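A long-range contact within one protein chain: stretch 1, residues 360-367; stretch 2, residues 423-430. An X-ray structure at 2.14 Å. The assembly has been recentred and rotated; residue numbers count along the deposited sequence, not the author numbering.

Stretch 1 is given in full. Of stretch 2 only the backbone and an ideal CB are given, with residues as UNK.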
# COMPACT_ATOMS: atom_id res chain seq x y z
N THR A 360 -9.07 -17.39 -10.90
CA THR A 360 -9.82 -17.49 -9.65
C THR A 360 -9.80 -18.87 -8.99
O THR A 360 -10.38 -19.83 -9.50
CB THR A 360 -11.27 -17.07 -9.85
OG1 THR A 360 -11.32 -15.71 -10.33
CG2 THR A 360 -12.04 -17.18 -8.54
N TYR A 361 -9.15 -18.95 -7.83
CA TYR A 361 -9.20 -20.15 -6.98
C TYR A 361 -10.60 -20.43 -6.45
O TYR A 361 -11.39 -19.51 -6.25
CB TYR A 361 -8.29 -19.98 -5.76
CG TYR A 361 -6.82 -20.16 -6.03
CD1 TYR A 361 -6.32 -21.35 -6.55
CD2 TYR A 361 -5.91 -19.15 -5.74
CE1 TYR A 361 -4.98 -21.53 -6.78
CE2 TYR A 361 -4.56 -19.31 -5.97
CZ TYR A 361 -4.10 -20.50 -6.49
OH TYR A 361 -2.75 -20.66 -6.71
N SER A 362 -10.91 -21.70 -6.22
CA SER A 362 -12.19 -22.06 -5.63
C SER A 362 -12.23 -21.70 -4.14
O SER A 362 -13.30 -21.47 -3.58
CB SER A 362 -12.51 -23.54 -5.85
OG SER A 362 -11.46 -24.38 -5.42
N ASP A 363 -11.06 -21.63 -3.52
CA ASP A 363 -10.94 -21.31 -2.10
C ASP A 363 -10.25 -19.95 -1.91
O ASP A 363 -9.05 -19.81 -2.18
CB ASP A 363 -10.15 -22.41 -1.39
CG ASP A 363 -10.18 -22.28 0.13
OD1 ASP A 363 -10.54 -21.20 0.64
OD2 ASP A 363 -9.83 -23.28 0.80
N PRO A 364 -11.00 -18.95 -1.42
CA PRO A 364 -10.53 -17.57 -1.25
C PRO A 364 -9.39 -17.44 -0.24
O PRO A 364 -8.84 -16.35 -0.09
CB PRO A 364 -11.76 -16.84 -0.70
CG PRO A 364 -12.92 -17.70 -1.07
CD PRO A 364 -12.41 -19.11 -1.01
N SER A 365 -9.04 -18.53 0.43
CA SER A 365 -7.99 -18.49 1.44
C SER A 365 -6.64 -18.87 0.84
O SER A 365 -5.66 -19.05 1.57
CB SER A 365 -8.32 -19.40 2.63
OG SER A 365 -8.30 -20.77 2.24
N VAL A 366 -6.59 -19.01 -0.48
CA VAL A 366 -5.33 -19.32 -1.14
C VAL A 366 -4.63 -18.04 -1.60
O VAL A 366 -4.98 -17.46 -2.63
CB VAL A 366 -5.51 -20.28 -2.33
CG1 VAL A 366 -4.15 -20.67 -2.88
CG2 VAL A 366 -6.29 -21.51 -1.90
N HIS A 367 -3.63 -17.63 -0.82
CA HIS A 367 -3.01 -16.33 -0.97
C HIS A 367 -1.68 -16.39 -1.71
O HIS A 367 -0.78 -15.58 -1.48
CB HIS A 367 -2.83 -15.69 0.40
CG HIS A 367 -4.11 -15.51 1.15
ND1 HIS A 367 -5.22 -14.92 0.59
CD2 HIS A 367 -4.46 -15.84 2.42
CE1 HIS A 367 -6.20 -14.89 1.47
NE2 HIS A 367 -5.76 -15.44 2.59
N UNK A 423 -2.19 -26.83 0.01
CA UNK A 423 -3.42 -26.79 -0.77
C UNK A 423 -4.60 -27.50 -0.10
O UNK A 423 -4.50 -28.67 0.27
CB UNK A 423 -3.17 -27.41 -2.14
N UNK A 424 -5.73 -26.78 0.05
CA UNK A 424 -7.00 -27.36 0.51
C UNK A 424 -7.44 -28.49 -0.41
O UNK A 424 -7.20 -28.42 -1.62
CB UNK A 424 -8.09 -26.29 0.58
N UNK A 425 -8.07 -29.53 0.14
CA UNK A 425 -8.51 -30.65 -0.68
C UNK A 425 -9.71 -30.26 -1.53
O UNK A 425 -10.58 -29.50 -1.08
CB UNK A 425 -8.85 -31.85 0.20
N UNK A 426 -9.75 -30.78 -2.75
CA UNK A 426 -10.82 -30.46 -3.68
C UNK A 426 -10.56 -29.19 -4.47
O UNK A 426 -11.23 -28.95 -5.47
CB UNK A 426 -12.14 -30.33 -2.92
N UNK A 427 -9.58 -28.40 -4.02
CA UNK A 427 -9.30 -27.08 -4.59
C UNK A 427 -9.18 -27.06 -6.11
O UNK A 427 -8.39 -27.82 -6.69
CB UNK A 427 -8.01 -26.53 -3.99
N UNK A 428 -9.97 -26.21 -6.74
CA UNK A 428 -9.93 -26.04 -8.18
C UNK A 428 -9.49 -24.63 -8.54
O UNK A 428 -9.28 -23.79 -7.65
CB UNK A 428 -11.30 -26.35 -8.79
N UNK A 429 -9.36 -24.36 -9.83
CA UNK A 429 -9.00 -23.04 -10.31
C UNK A 429 -9.62 -22.76 -11.67
O UNK A 429 -9.77 -23.66 -12.50
CB UNK A 429 -7.48 -22.90 -10.38
N UNK A 430 -10.00 -21.50 -11.88
CA UNK A 430 -10.61 -21.05 -13.12
C UNK A 430 -9.74 -19.98 -13.78
O UNK A 430 -9.53 -18.91 -13.22
CB UNK A 430 -12.02 -20.51 -12.86

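Position 423 lies beyond the reach of stretch 1: its CA-to-CB bond points sideways and nothing of the other stretch comes within 5.5 Å of the ideal CB. The residue is Met423, extended with all three chi angles t, and it makes no contact here.

At position 424 the CA-to-CB bond points toward stretch 1, and the ideal CB lies 3.5 Å from Asp363 OD2. A backbone of phi -58° and psi 145° is open to many residues, proline among them. The carboxylate could receive a hydrogen bond from a small polar side chain or lie beside a compact apolar one, while Val366 offers a methyl surface nearby. The residue is Pro424, whose ring turns its CG to 3.2 Å from Asp363 OD2 and its CD to 4.2 Å from Val366 CG2.

Position 425 is out of reach and faces open space, so almost any side chain would do, polar ones readily. It is Gln425, which touches nothing of stretch 1.

Position 426 is decided by its backbone. With phi 86° and psi -14°, a CB would be jammed against the carbonyl O of the residue before, which calls for glycine. Gly426 fills the third place of a type II turn that runs from Pro424 to 427, closed by a weak hydrogen bond from 427 N to Pro424 O at 3.4 Å.

The CA-to-CB bond at position 427 points sideways, with Ser362 OG 4.3 Å from the ideal CB and Asp363 CB 5.3 Å away. Beyond lies a hollow lined by the Tyr361 ring, Asp363 CB and Val366, suited to a branched or flexible apolar chain such as leucine, isoleucine or methionine. Leu427 (chi1 t, chi2 p) occupies it: Leu427 CD2 lies 3.8 Å from Val366 CG2 and 4.2 Å from Tyr361 CD1; Leu427 CD1 comes to 3.1 Å from Ser362 OG and 3.5 Å from Asp363 CB, and stays near the valine and the ring as well.

At position 428 the backbone does most of the work. Its N donates to Ser362 OG at 2.7 Å, and its O accepts from Ser362 N at 3.0 Å. The CB points sideways, so many side chains would suit, polar ones included. Glu428 brings its CB to 3.9 Å from Ser362 OG.

Position 429 forms a non-hydrogen-bonded antiparallel pair with Tyr361, and its CB lies on the same sheet face, 4.3 Å from Tyr361 CD1. A beta-branched or other apolar residue would suit. Val429 (chi1 p) places CG2 4.1 Å from Tyr361 CD1, and its CA makes a C-H...O contact of 3.6 Å with Thr360 O.

Position 430 pairs with Thr360 through two hydrogen bonds, Thr360 N to 430 O at 2.8 Å and 430 N to Thr360 O at 2.9 Å. Its CB shares the Thr360 face, where polar or beta-branched residues would both be plausible. The residue is Gln430, whose end leads away and whose NE2 is hydrogen-bonded elsewhere in the structure.

Stretch 2 423-430: MPQGLEVQ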
# COMPACT_ATOMS: atom_id res chain seq x y z
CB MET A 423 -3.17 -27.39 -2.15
CG MET A 423 -4.43 -27.64 -2.93
SD MET A 423 -4.13 -28.41 -4.52
CE MET A 423 -5.76 -29.08 -4.83
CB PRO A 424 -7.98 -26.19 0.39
CG PRO A 424 -7.13 -24.97 0.51
CD PRO A 424 -5.83 -25.32 -0.15
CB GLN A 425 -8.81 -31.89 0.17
CG GLN A 425 -10.04 -31.78 1.05
CD GLN A 425 -10.11 -32.88 2.10
OE1 GLN A 425 -9.11 -33.55 2.37
NE2 GLN A 425 -11.28 -33.05 2.70
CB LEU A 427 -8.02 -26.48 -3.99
CG LEU A 427 -7.63 -25.07 -4.48
CD1 LEU A 427 -8.66 -24.06 -4.06
CD2 LEU A 427 -6.25 -24.65 -3.97
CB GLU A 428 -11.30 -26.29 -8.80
CG GLU A 428 -11.84 -27.69 -8.58
CD GLU A 428 -13.15 -27.90 -9.32
OE1 GLU A 428 -13.85 -26.91 -9.61
OE2 GLU A 428 -13.46 -29.07 -9.63
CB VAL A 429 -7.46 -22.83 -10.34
CG1 VAL A 429 -6.82 -23.69 -11.42
CG2 VAL A 429 -7.11 -21.37 -10.53
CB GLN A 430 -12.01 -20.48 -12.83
CG GLN A 430 -12.51 -19.42 -13.81
CD GLN A 430 -12.80 -19.98 -15.19
OE1 GLN A 430 -13.25 -21.12 -15.32
NE2 GLN A 430 -12.56 -19.18 -16.22
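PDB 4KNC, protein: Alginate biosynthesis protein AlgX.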